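Local coordinates for protein dTDP-4-dehydrorhamnose reductase (PDB 3SC6) that catalyses the NADPH-dependent reduction of dTDP-4-dehydro-L-rhamnose to dTDP-L-rhamnose, the final step of dTDP-L-rhamnose biosynthesis, at residues Ser133-Ala136 / Gly137-Val141; Gln111-Pro115 / Glu116-Glu120; Gly161-Phe164 / Val165-Met168; Asn83-Gly86 / Ala87-Ala91. All blocks are in the same frame, centred on the assembly; numbering follows the deposited sequence.

Contact 1: residues Ser133-Ala136 / Gly137-Val141; sequences SKYA and GEQFV. With NAP (NADP nicotinamide-adenine-dinucleotide phosphate), chain G.
Four successive alpha-helical bonds join Ser-133-Ala-136 to Gly-137-Val-141 within helix 129-144: the amides of Gly-137, Glu-138, Gln-139 and Phe-140 each donate to the carbonyl oxygen four residues back, Gln-139 N reaching Tyr-135 O at 3.0 Å. One turn apart, on the flank facing the loop with Pro-124 and Pro-126, Tyr-135 and Gln-139 form the main side-chain contact. Gln-139 CG sits over one face of the Tyr-135 ring, 4.2 Å from its centroid and 17° off the ring normal, in a CH-pi contact shifted toward the rim. A bend at chi2 (-61°) turns the amide along the ring toward the phenol end, with its plane nearly perpendicular to the ring; Gln-139 NE2 comes to 2.7 Å from Tyr-135 OH. Glu-138 meets the same tyrosine more lightly, its OE1 lying 3.7 Å from Tyr-135 CD1. The carboxylate of Glu-138 is directed inward, where Ser-105 and Arg-152 hold its two oxygens by a hydrogen bond and a salt bridge. Lys-134 is the lysine of the Tyr-x-x-x-Lys motif of short-chain dehydrogenases, whose tyrosine here is Tyr-130. Bent at chi3 (66°), the Lys-134 chain leaves the helix for NADP. The place of Lys-134 NZ is less sure, but its modelled reach to both ribose hydroxyls of NADP, 2.7 Å to O3D and 2.8 Å to O2D, is consistent with the motif. Tyr-130 also bonds to the cofactor through its OH. Farther round the helix, the Phe-140 ring lies obliquely by the Ala-136 carbonyl, with Phe-140 CD2 and Ala-136 O 3.1 Å apart.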
loop_
_atom_site.group_PDB
_atom_site.type_symbol
_atom_site.label_atom_id
_atom_site.label_comp_id
_atom_site.label_asym_id
_atom_site.label_seq_id
_atom_site.Cartn_x
_atom_site.Cartn_y
_atom_site.Cartn_z
ATOM N N SER A 133 -5.032 -10.014 8.826
ATOM C CA SER A 133 -4.078 -10.876 8.143
ATOM C C SER A 133 -2.730 -10.182 7.986
ATOM O O SER A 133 -1.690 -10.804 8.203
ATOM C CB SER A 133 -4.606 -11.300 6.775
ATOM O OG SER A 133 -4.811 -10.172 5.946
ATOM N N LYS A 134 -2.727 -8.904 7.605
ATOM C CA LYS A 134 -1.444 -8.227 7.458
ATOM C C LYS A 134 -0.827 -7.841 8.796
ATOM O O LYS A 134 0.388 -7.716 8.897
ATOM C CB LYS A 134 -1.449 -7.086 6.444
ATOM C CG LYS A 134 -1.826 -7.579 5.055
ATOM C CD LYS A 134 -1.484 -6.600 3.960
ATOM C CE LYS A 134 0.043 -6.459 3.869
ATOM N NZ LYS A 134 0.525 -5.563 2.794
ATOM N N TYR A 135 -1.644 -7.649 9.823
ATOM C CA TYR A 135 -1.088 -7.318 11.128
ATOM C C TYR A 135 -0.301 -8.544 11.574
ATOM O O TYR A 135 0.800 -8.419 12.111
ATOM C CB TYR A 135 -2.163 -6.919 12.139
ATOM C CG TYR A 135 -1.620 -6.750 13.540
ATOM C CD1 TYR A 135 -0.833 -5.657 13.876
ATOM C CD2 TYR A 135 -1.958 -7.649 14.549
ATOM C CE1 TYR A 135 -0.338 -5.501 15.163
ATOM C CE2 TYR A 135 -1.482 -7.493 15.840
ATOM C CZ TYR A 135 -0.672 -6.415 16.142
ATOM O OH TYR A 135 -0.190 -6.243 17.426
ATOM N N ALA A 136 -0.864 -9.728 11.319
ATOM C CA ALA A 136 -0.218 -10.983 11.668
ATOM C C ALA A 136 1.067 -11.047 10.855
ATOM O O ALA A 136 2.087 -11.557 11.312
ATOM C CB ALA A 136 -1.121 -12.167 11.339
ATOM N N GLY A 137 1.002 -10.523 9.635
ATOM C CA GLY A 137 2.156 -10.492 8.746
ATOM C C GLY A 137 3.239 -9.610 9.343
ATOM O O GLY A 137 4.405 -9.998 9.375
ATOM N N GLU A 138 2.853 -8.428 9.827
ATOM C CA GLU A 138 3.805 -7.496 10.435
ATOM C C GLU A 138 4.503 -8.126 11.628
ATOM O O GLU A 138 5.712 -7.963 11.806
ATOM C CB GLU A 138 3.110 -6.227 10.923
ATOM C CG GLU A 138 2.457 -5.375 9.856
ATOM C CD GLU A 138 1.745 -4.175 10.458
ATOM O OE1 GLU A 138 1.670 -4.089 11.702
ATOM O OE2 GLU A 138 1.242 -3.329 9.696
ATOM N N GLN A 139 3.737 -8.836 12.454
ATOM C CA GLN A 139 4.309 -9.478 13.630
ATOM C C GLN A 139 5.364 -10.522 13.264
ATOM O O GLN A 139 6.414 -10.556 13.898
ATOM C CB GLN A 139 3.221 -10.054 14.541
ATOM C CG GLN A 139 2.258 -8.999 15.106
ATOM C CD GLN A 139 2.947 -7.939 15.978
ATOM O OE1 GLN A 139 4.119 -8.061 16.329
ATOM N NE2 GLN A 139 2.201 -6.909 16.346
ATOM N N PHE A 140 5.121 -11.375 12.263
ATOM C CA PHE A 140 6.158 -12.356 11.918
ATOM C C PHE A 140 7.427 -11.657 11.462
ATOM O O PHE A 140 8.519 -12.169 11.683
ATOM C CB PHE A 140 5.750 -13.386 10.864
ATOM C CG PHE A 140 4.711 -14.364 11.313
ATOM C CD1 PHE A 140 5.058 -15.410 12.154
ATOM C CD2 PHE A 140 3.435 -14.341 10.785
ATOM C CE1 PHE A 140 4.118 -16.354 12.545
ATOM C CE2 PHE A 140 2.493 -15.292 11.163
ATOM C CZ PHE A 140 2.838 -16.298 12.043
ATOM N N VAL A 141 7.289 -10.497 10.820
ATOM C CA VAL A 141 8.455 -9.745 10.350
ATOM C C VAL A 141 9.283 -9.237 11.531
ATOM O O VAL A 141 10.504 -9.401 11.547
ATOM C CB VAL A 141 8.067 -8.568 9.428
ATOM C CG1 VAL A 141 9.297 -7.736 9.074
ATOM C CG2 VAL A 141 7.376 -9.077 8.174
HETATM P PA NAP G . -2.117 -5.685 -5.882
HETATM O O1A NAP G . -3.165 -6.725 -5.568
HETATM O O2A NAP G . -2.092 -5.053 -7.258
HETATM O O5B NAP G . -0.659 -6.300 -5.592
HETATM C C5B NAP G . -0.481 -7.549 -4.929
HETATM C C4B NAP G . 0.231 -8.511 -5.873
HETATM O O4B NAP G . 0.634 -9.690 -5.157
HETATM C C3B NAP G . -0.671 -8.961 -7.022
HETATM O O3B NAP G . -0.083 -8.679 -8.295
HETATM C C2B NAP G . -0.812 -10.453 -6.832
HETATM O O2B NAP G . -0.867 -11.152 -8.075
HETATM C C1B NAP G . 0.429 -10.807 -6.021
HETATM N N9A NAP G . 0.302 -12.123 -5.338
HETATM C C8A NAP G . -0.828 -12.751 -4.961
HETATM N N7A NAP G . -0.499 -13.938 -4.403
HETATM C C5A NAP G . 0.842 -14.050 -4.445
HETATM C C6A NAP G . 1.807 -15.088 -4.012
HETATM N N6A NAP G . 1.376 -16.231 -3.424
HETATM N N1A NAP G . 3.125 -14.860 -4.212
HETATM C C2A NAP G . 3.545 -13.720 -4.795
HETATM N N3A NAP G . 2.681 -12.766 -5.199
HETATM C C4A NAP G . 1.340 -12.908 -5.037
HETATM O O3 NAP G . -2.207 -4.516 -4.770
HETATM P PN NAP G . -1.035 -3.423 -4.539
HETATM O O1N NAP G . -1.691 -2.132 -4.108
HETATM O O2N NAP G . -0.066 -3.440 -5.695
HETATM O O5D NAP G . -0.253 -4.018 -3.270
HETATM C C5D NAP G . 0.739 -3.243 -2.597
HETATM C C4D NAP G . 0.662 -3.464 -1.087
HETATM O O4D NAP G . 0.024 -2.343 -0.455
HETATM C C3D NAP G . -0.136 -4.708 -0.705
HETATM O O3D NAP G . 0.649 -5.558 0.135
HETATM C C2D NAP G . -1.347 -4.195 0.044
HETATM O O2D NAP G . -1.658 -5.062 1.136
HETATM C C1D NAP G . -0.939 -2.800 0.504
HETATM N N1N NAP G . -2.064 -1.857 0.600
HETATM C C2N NAP G . -2.798 -1.570 -0.488
HETATM C C3N NAP G . -3.865 -0.675 -0.414
HETATM C C7N NAP G . -4.671 -0.377 -1.650
HETATM O O7N NAP G . -4.418 -0.984 -2.681
HETATM N N7N NAP G . -5.639 0.537 -1.614
HETATM C C4N NAP G . -4.159 -0.073 0.806
HETATM C C5N NAP G . -3.384 -0.380 1.912
HETATM C C6N NAP G . -2.332 -1.280 1.782
HETATM P P2B NAP G . -2.258 -11.766 -8.612
HETATM O O1X NAP G . -1.928 -12.161 -10.031
HETATM O O2X NAP G . -2.543 -12.932 -7.695
HETATM O O3X NAP G . -3.244 -10.631 -8.488
#

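Contact 2: residues Gln111-Pro115 / Glu116-Glu120; sequences QGDRP and EGYDE. With SO4 (sulfate ion), chain I.
A beta turn in the loop between strand 100-106 and helix 129-144 brings Asp-113 and Arg-114 against Tyr-118. Pro-115 and Glu-116 occupy its two central positions, with backbone angles close to type I, and a weak bond of 3.4 Å from Gly-117 N to Arg-114 O closes it. Beyond the turn Tyr-118 folds back against the preceding residues. Tyr-118 OH lies 2.5 Å from Asp-113 OD1, which approaches at the ring edge near the ring plane. The same Tyr-118 OH accepts a weak but nearly straight bond (168°) from Asp-113 N at 3.4 Å. The carboxylate and ring planes are 24° apart. Arg-114, extended from CG to NE, crosses the tyrosine at about a right angle, its CD 3.7 Å from Tyr-118 CE1. That ring carbon lies over one face of the guanidinium, whose plane is turned 21° from the ring. In this Rossmann-type reductase, backbone bonds of Gly-112 with Tyr-254 and of Tyr-118 with Gln-258 tie the turn to the chain ahead of helix 260-264, while the Tyr-118 ring also stacks with Phe-110. The outward end of Arg-114 holds a sulfate, probably from the crystallisation liquor: Arg-114 NH1 bonds to sulfate O2 at 3.2 Å, and NH2 makes a weak bond to O3 at 3.3 Å. Glu-116 curls back over the turn; Glu-116 OE1 lies 3.5 Å from Arg-114 CB, and Glu-116 OE2 packs against CG and CD of the Pro-115 ring.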
loop_
_atom_site.group_PDB
_atom_site.type_symbol
_atom_site.label_atom_id
_atom_site.label_comp_id
_atom_site.label_asym_id
_atom_site.label_seq_id
_atom_site.Cartn_x
_atom_site.Cartn_y
_atom_site.Cartn_z
ATOM N N GLN A 111 -8.906 0.501 14.010
ATOM C CA GLN A 111 -10.368 0.595 13.930
ATOM C C GLN A 111 -10.798 1.743 13.023
ATOM O O GLN A 111 -11.936 1.777 12.548
ATOM C CB GLN A 111 -10.980 0.774 15.322
ATOM C CG GLN A 111 -10.785 -0.414 16.257
ATOM C CD GLN A 111 -11.484 -1.678 15.763
ATOM O OE1 GLN A 111 -12.210 -1.657 14.773
ATOM N NE2 GLN A 111 -11.281 -2.781 16.472
ATOM N N GLY A 112 -9.882 2.683 12.793
ATOM C CA GLY A 112 -10.142 3.839 11.943
ATOM C C GLY A 112 -11.378 4.610 12.355
ATOM O O GLY A 112 -12.202 4.972 11.516
ATOM N N ASP A 113 -11.503 4.864 13.651
ATOM C CA ASP A 113 -12.646 5.598 14.183
ATOM C C ASP A 113 -12.257 6.971 14.753
ATOM O O ASP A 113 -13.108 7.708 15.241
ATOM C CB ASP A 113 -13.391 4.736 15.210
ATOM C CG ASP A 113 -12.498 4.266 16.340
ATOM O OD1 ASP A 113 -11.307 4.639 16.360
ATOM O OD2 ASP A 113 -12.988 3.509 17.204
ATOM N N ARG A 114 -10.973 7.310 14.678
ATOM C CA ARG A 114 -10.490 8.590 15.175
ATOM C C ARG A 114 -10.180 9.487 13.990
ATOM O O ARG A 114 -9.476 9.072 13.071
ATOM C CB ARG A 114 -9.239 8.418 16.031
ATOM C CG ARG A 114 -9.443 7.580 17.278
ATOM C CD ARG A 114 -8.163 7.508 18.099
ATOM N NE ARG A 114 -8.334 6.729 19.324
ATOM C CZ ARG A 114 -7.379 6.532 20.230
ATOM N NH1 ARG A 114 -6.172 7.062 20.061
ATOM N NH2 ARG A 114 -7.632 5.807 21.317
ATOM N N PRO A 115 -10.704 10.724 14.002
ATOM C CA PRO A 115 -10.462 11.664 12.895
ATOM C C PRO A 115 -9.005 12.122 12.753
ATOM O O PRO A 115 -8.524 12.278 11.626
ATOM C CB PRO A 115 -11.383 12.855 13.218
ATOM C CG PRO A 115 -11.726 12.724 14.659
ATOM C CD PRO A 115 -11.624 11.273 15.016
ATOM N N GLU A 116 -8.319 12.340 13.877
ATOM C CA GLU A 116 -6.914 12.776 13.853
ATOM C C GLU A 116 -5.969 11.654 13.404
ATOM O O GLU A 116 -4.865 11.919 12.927
ATOM C CB GLU A 116 -6.452 13.352 15.207
ATOM C CG GLU A 116 -6.519 12.410 16.424
ATOM C CD GLU A 116 -7.933 11.996 16.810
ATOM O OE1 GLU A 116 -8.081 11.216 17.777
ATOM O OE2 GLU A 116 -8.896 12.456 16.160
ATOM N N GLY A 117 -6.400 10.405 13.568
ATOM C CA GLY A 117 -5.589 9.261 13.166
ATOM C C GLY A 117 -4.806 8.597 14.280
ATOM O O GLY A 117 -4.977 8.913 15.456
ATOM N N TYR A 118 -3.936 7.671 13.890
ATOM C CA TYR A 118 -3.108 6.932 14.829
ATOM C C TYR A 118 -1.634 7.083 14.478
ATOM O O TYR A 118 -1.289 7.253 13.307
ATOM C CB TYR A 118 -3.461 5.446 14.748
ATOM C CG TYR A 118 -4.910 5.127 15.036
ATOM C CD1 TYR A 118 -5.333 4.817 16.324
ATOM C CD2 TYR A 118 -5.857 5.133 14.015
ATOM C CE1 TYR A 118 -6.662 4.520 16.592
ATOM C CE2 TYR A 118 -7.188 4.840 14.272
ATOM C CZ TYR A 118 -7.584 4.534 15.564
ATOM O OH TYR A 118 -8.902 4.242 15.827
ATOM N N ASP A 119 -0.767 7.034 15.490
ATOM C CA ASP A 119 0.668 7.146 15.241
ATOM C C ASP A 119 1.192 5.715 15.177
ATOM O O ASP A 119 0.446 4.761 15.421
ATOM C CB ASP A 119 1.420 7.978 16.297
ATOM C CG ASP A 119 1.412 7.350 17.677
ATOM O OD1 ASP A 119 2.005 7.957 18.592
ATOM O OD2 ASP A 119 0.841 6.255 17.855
ATOM N N GLU A 120 2.474 5.563 14.879
ATOM C CA GLU A 120 3.067 4.241 14.768
ATOM C C GLU A 120 3.170 3.482 16.091
ATOM O O GLU A 120 3.408 2.276 16.086
ATOM C CB GLU A 120 4.460 4.323 14.133
ATOM C CG GLU A 120 4.549 4.963 12.731
ATOM C CD GLU A 120 4.242 6.466 12.693
ATOM O OE1 GLU A 120 3.894 7.055 13.737
ATOM O OE2 GLU A 120 4.374 7.060 11.605
HETATM S S SO4 I . -4.782 7.075 23.482
HETATM O O1 SO4 I . -4.033 7.357 24.705
HETATM O O2 SO4 I . -4.023 7.554 22.329
HETATM O O3 SO4 I . -5.001 5.634 23.363
HETATM O O4 SO4 I . -6.071 7.759 23.534
#

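Contact 3: residues Gly161-Phe164 / Val165-Met168; sequences GNNF and VKTM. With SO4 (sulfate ion), chain H.
An asparagine N-cap starts helix 164-172, with Asn-163 reaching over the first turn to Lys-166. The oxygen OD1 of Asn-163 accepts from Lys-166 N at 2.7 Å, nearly straight at the hydrogen (165°) and almost in line with the side-chain C=O. The torsion that does this is chi1 of 61°, which sets CG between the backbone N and the carbonyl carbon and swings the amide toward the opening helix. The backbone oxygen of Asn-163 is gripped twice by one residue: Thr-167 N donates to it at 3.1 Å and Thr-167 OG1 at 3.0 Å, the hydroxyl coming from above the carbonyl plane. Lys-166 runs extended back along the loop, its aliphatic part beside Asn-163 OD1 and the Gly-161 carbonyl, and bends at chi4 so that NZ donates to Lys-159 O. Two residues before the cap, Gly-161 N donates to O1 of a sulfate, probably from the crystallisation liquor, at 2.8 Å. On the flank facing helix 220-231 and strand 177-181, Phe-164 and Met-168 form a Met-aromatic pair. Met-168 CG lies over one face of the Phe-164 ring, 4.1 Å from the centroid, while the sulfur stands obliquely to the ring, with Met-168 SD 3.6 Å from Phe-164 CZ.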
loop_
_atom_site.group_PDB
_atom_site.type_symbol
_atom_site.label_atom_id
_atom_site.label_comp_id
_atom_site.label_asym_id
_atom_site.label_seq_id
_atom_site.Cartn_x
_atom_site.Cartn_y
_atom_site.Cartn_z
ATOM N N GLY A 161 -2.863 -0.952 -13.588
ATOM C CA GLY A 161 -3.973 -1.659 -12.955
ATOM C C GLY A 161 -5.185 -0.768 -12.754
ATOM O O GLY A 161 -5.104 0.449 -12.911
ATOM N N ASN A 162 -6.316 -1.377 -12.418
ATOM C CA ASN A 162 -7.535 -0.618 -12.192
ATOM C C ASN A 162 -7.465 0.057 -10.837
ATOM O O ASN A 162 -6.826 -0.447 -9.919
ATOM C CB ASN A 162 -8.769 -1.525 -12.244
ATOM C CG ASN A 162 -8.948 -2.200 -13.592
ATOM O OD1 ASN A 162 -8.180 -1.968 -14.528
ATOM N ND2 ASN A 162 -9.972 -3.037 -13.699
ATOM N N ASN A 163 -8.114 1.207 -10.722
ATOM C CA ASN A 163 -8.137 1.953 -9.476
ATOM C C ASN A 163 -9.323 2.910 -9.489
ATOM O O ASN A 163 -10.005 3.049 -10.508
ATOM C CB ASN A 163 -6.804 2.675 -9.241
ATOM C CG ASN A 163 -6.478 3.681 -10.325
ATOM O OD1 ASN A 163 -7.352 4.120 -11.066
ATOM N ND2 ASN A 163 -5.219 4.083 -10.392
ATOM N N PHE A 164 -9.573 3.564 -8.364
ATOM C CA PHE A 164 -10.693 4.493 -8.260
ATOM C C PHE A 164 -10.574 5.695 -9.196
ATOM O O PHE A 164 -11.579 6.193 -9.676
ATOM C CB PHE A 164 -10.853 4.959 -6.812
ATOM C CG PHE A 164 -12.030 5.873 -6.587
ATOM C CD1 PHE A 164 -13.275 5.350 -6.272
ATOM C CD2 PHE A 164 -11.888 7.250 -6.667
ATOM C CE1 PHE A 164 -14.355 6.184 -6.054
ATOM C CE2 PHE A 164 -12.966 8.090 -6.449
ATOM C CZ PHE A 164 -14.199 7.557 -6.141
ATOM N N VAL A 165 -9.363 6.162 -9.469
ATOM C CA VAL A 165 -9.213 7.312 -10.358
ATOM C C VAL A 165 -9.552 6.951 -11.810
ATOM O O VAL A 165 -10.249 7.707 -12.486
ATOM C CB VAL A 165 -7.815 7.930 -10.274
ATOM C CG1 VAL A 165 -7.690 9.081 -11.257
ATOM C CG2 VAL A 165 -7.545 8.411 -8.861
ATOM N N LYS A 166 -9.062 5.806 -12.286
ATOM C CA LYS A 166 -9.343 5.374 -13.661
ATOM C C LYS A 166 -10.830 5.062 -13.849
ATOM O O LYS A 166 -11.378 5.287 -14.923
ATOM C CB LYS A 166 -8.528 4.134 -14.046
ATOM C CG LYS A 166 -7.012 4.300 -14.077
ATOM C CD LYS A 166 -6.358 2.963 -14.455
ATOM C CE LYS A 166 -4.844 3.035 -14.504
ATOM N NZ LYS A 166 -4.364 4.007 -15.510
ATOM N N THR A 167 -11.471 4.533 -12.808
ATOM C CA THR A 167 -12.893 4.194 -12.873
ATOM C C THR A 167 -13.770 5.434 -13.068
ATOM O O THR A 167 -14.687 5.419 -13.888
ATOM C CB THR A 167 -13.356 3.407 -11.622
ATOM O OG1 THR A 167 -12.638 2.169 -11.541
ATOM C CG2 THR A 167 -14.840 3.100 -11.694
ATOM N N MET A 168 -13.490 6.505 -12.326
ATOM C CA MET A 168 -14.275 7.736 -12.452
ATOM C C MET A 168 -14.170 8.331 -13.857
ATOM O O MET A 168 -15.172 8.753 -14.429
ATOM C CB MET A 168 -13.843 8.785 -11.422
ATOM C CG MET A 168 -14.031 8.411 -9.948
ATOM S SD MET A 168 -15.729 8.083 -9.400
ATOM C CE MET A 168 -15.862 6.307 -9.577
HETATM S S SO4 H . -2.462 -1.213 -17.177
HETATM O O1 SO4 H . -1.747 -1.814 -16.056
HETATM O O2 SO4 H . -1.672 -1.380 -18.397
HETATM O O3 SO4 H . -3.755 -1.879 -17.333
HETATM O O4 SO4 H . -2.671 0.212 -16.927
#

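Contact 4: residues Asn83-Gly86 / Ala87-Ala91; sequences NAIG and ARNVA
The guanidinium of Arg-88 carries Ile-85 CD1 over one face and the amide oxygen of Asn-89 at its edge. Two nitrogens grip that oxygen side-on: Arg-88 NE donates to Asn-89 OD1 at 2.8 Å and Arg-88 NH1 donates to the same Asn-89 OD1 at 3.0 Å, both with the acceptor close to the guanidinium plane. Bends at chi2 (-68°) and chi3 (-57°) turn the end of the arginine chain toward Asn-89 and make this approach possible. Ile-85, one turn earlier, lies alongside and points the same way, its branch CG2 coming to 3.2 Å from Arg-88 NH1. The pair of bonds to OD1 fixes the guanidinium's rotation, and also that of the Asn-89 amide, whose ND2 is bonded in turn to the backbone oxygen of Ile-42. On its other flank Arg-88 packs on Phe-140 and Leu-144 of helix 129-144. Along the backbone the helix bonds run regularly, Arg-88 N to Ala-84 O at 3.0 Å, Asn-89 N to Ile-85 O at 3.0 Å and Val-90 N to Gly-86 O at 3.2 Å, after a wider pi-type turn at residues 83-85. Ala-87 and Val-90 face the sheet: Ala-87 CB rests 3.4 Å from Asn-83 O and touches Tyr-103, while Val-90 packs on Ile-60, His-62 and Leu-101. Helix 76-97 is the long helix of the connection between parallel strands 59-62 and 100-106, a beta-alpha-beta crossover of the NADP-binding Rossmann fold.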
loop_
_atom_site.group_PDB
_atom_site.type_symbol
_atom_site.label_atom_id
_atom_site.label_comp_id
_atom_site.label_asym_id
_atom_site.label_seq_id
_atom_site.Cartn_x
_atom_site.Cartn_y
_atom_site.Cartn_z
ATOM N N ASN A 83 -0.928 -13.233 3.184
ATOM C CA ASN A 83 -0.476 -12.090 3.980
ATOM C C ASN A 83 0.341 -12.371 5.239
ATOM O O ASN A 83 1.292 -11.637 5.533
ATOM C CB ASN A 83 -1.669 -11.195 4.339
ATOM C CG ASN A 83 -2.302 -10.537 3.120
ATOM O OD1 ASN A 83 -1.744 -10.565 2.026
ATOM N ND2 ASN A 83 -3.450 -9.905 3.318
ATOM N N ALA A 84 -0.026 -13.403 5.987
ATOM C CA ALA A 84 0.693 -13.740 7.213
ATOM C C ALA A 84 1.852 -14.704 6.954
ATOM O O ALA A 84 3.026 -14.320 7.041
ATOM C CB ALA A 84 -0.263 -14.331 8.230
ATOM N N ILE A 85 1.515 -15.956 6.637
ATOM C CA ILE A 85 2.515 -16.983 6.366
ATOM C C ILE A 85 3.484 -16.520 5.288
ATOM O O ILE A 85 4.683 -16.770 5.369
ATOM C CB ILE A 85 1.863 -18.335 5.959
ATOM C CG1 ILE A 85 0.933 -18.835 7.072
ATOM C CG2 ILE A 85 2.922 -19.387 5.664
ATOM C CD1 ILE A 85 1.620 -19.013 8.401
ATOM N N GLY A 86 2.963 -15.829 4.285
ATOM C CA GLY A 86 3.791 -15.329 3.196
ATOM C C GLY A 86 4.857 -14.358 3.674
ATOM O O GLY A 86 6.004 -14.422 3.240
ATOM N N ALA A 87 4.478 -13.452 4.569
ATOM C CA ALA A 87 5.417 -12.473 5.106
ATOM C C ALA A 87 6.427 -13.175 6.004
ATOM O O ALA A 87 7.583 -12.764 6.108
ATOM C CB ALA A 87 4.669 -11.396 5.890
ATOM N N ARG A 88 5.981 -14.242 6.654
ATOM C CA ARG A 88 6.835 -15.010 7.549
ATOM C C ARG A 88 7.945 -15.707 6.737
ATOM O O ARG A 88 9.107 -15.709 7.150
ATOM C CB ARG A 88 5.953 -15.969 8.365
ATOM C CG ARG A 88 6.626 -16.840 9.427
ATOM C CD ARG A 88 7.543 -17.889 8.863
ATOM N NE ARG A 88 6.801 -18.742 7.944
ATOM C CZ ARG A 88 6.081 -19.802 8.305
ATOM N NH1 ARG A 88 5.443 -20.505 7.378
ATOM N NH2 ARG A 88 5.984 -20.156 9.583
ATOM N N ASN A 89 7.588 -16.258 5.577
ATOM C CA ASN A 89 8.552 -16.944 4.702
ATOM C C ASN A 89 9.585 -15.968 4.139
ATOM O O ASN A 89 10.781 -16.265 4.095
ATOM C CB ASN A 89 7.835 -17.630 3.532
ATOM C CG ASN A 89 6.866 -18.709 3.980
ATOM O OD1 ASN A 89 6.866 -19.119 5.136
ATOM N ND2 ASN A 89 6.051 -19.193 3.050
ATOM N N VAL A 90 9.117 -14.808 3.688
ATOM C CA VAL A 90 10.011 -13.792 3.131
ATOM C C VAL A 90 10.887 -13.226 4.241
ATOM O O VAL A 90 12.008 -12.784 3.992
ATOM C CB VAL A 90 9.229 -12.663 2.432
ATOM C CG1 VAL A 90 10.164 -11.548 1.979
ATOM C CG2 VAL A 90 8.433 -13.229 1.255
ATOM N N ALA A 91 10.370 -13.251 5.470
ATOM C CA ALA A 91 11.106 -12.753 6.624
ATOM C C ALA A 91 12.280 -13.684 6.896
ATOM O O ALA A 91 13.423 -13.237 7.026
ATOM C CB ALA A 91 10.202 -12.665 7.830
#

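Along the chain the order is contact 4, contact 2, contact 1 and contact 3. Contacts 4 and 1, with centres 8 Å apart, lie on helices 76-97 and 129-144, which pack together against strand 100-106 of the central sheet. They meet through a probable hydrogen bond of 3.0 Å between Asn-83 ND2 and Ser-133 OG; this junction lies beside the Tyr-x-x-x-Lys motif, near NADP. Contact 2, in the loop joining strand 100-106 to helix 129-144, is centred about 19 Å from contact 1. Contact 3 opens helix 164-172, its centre about 28 Å from that of contact 1, on the opposite side of the chain's centre.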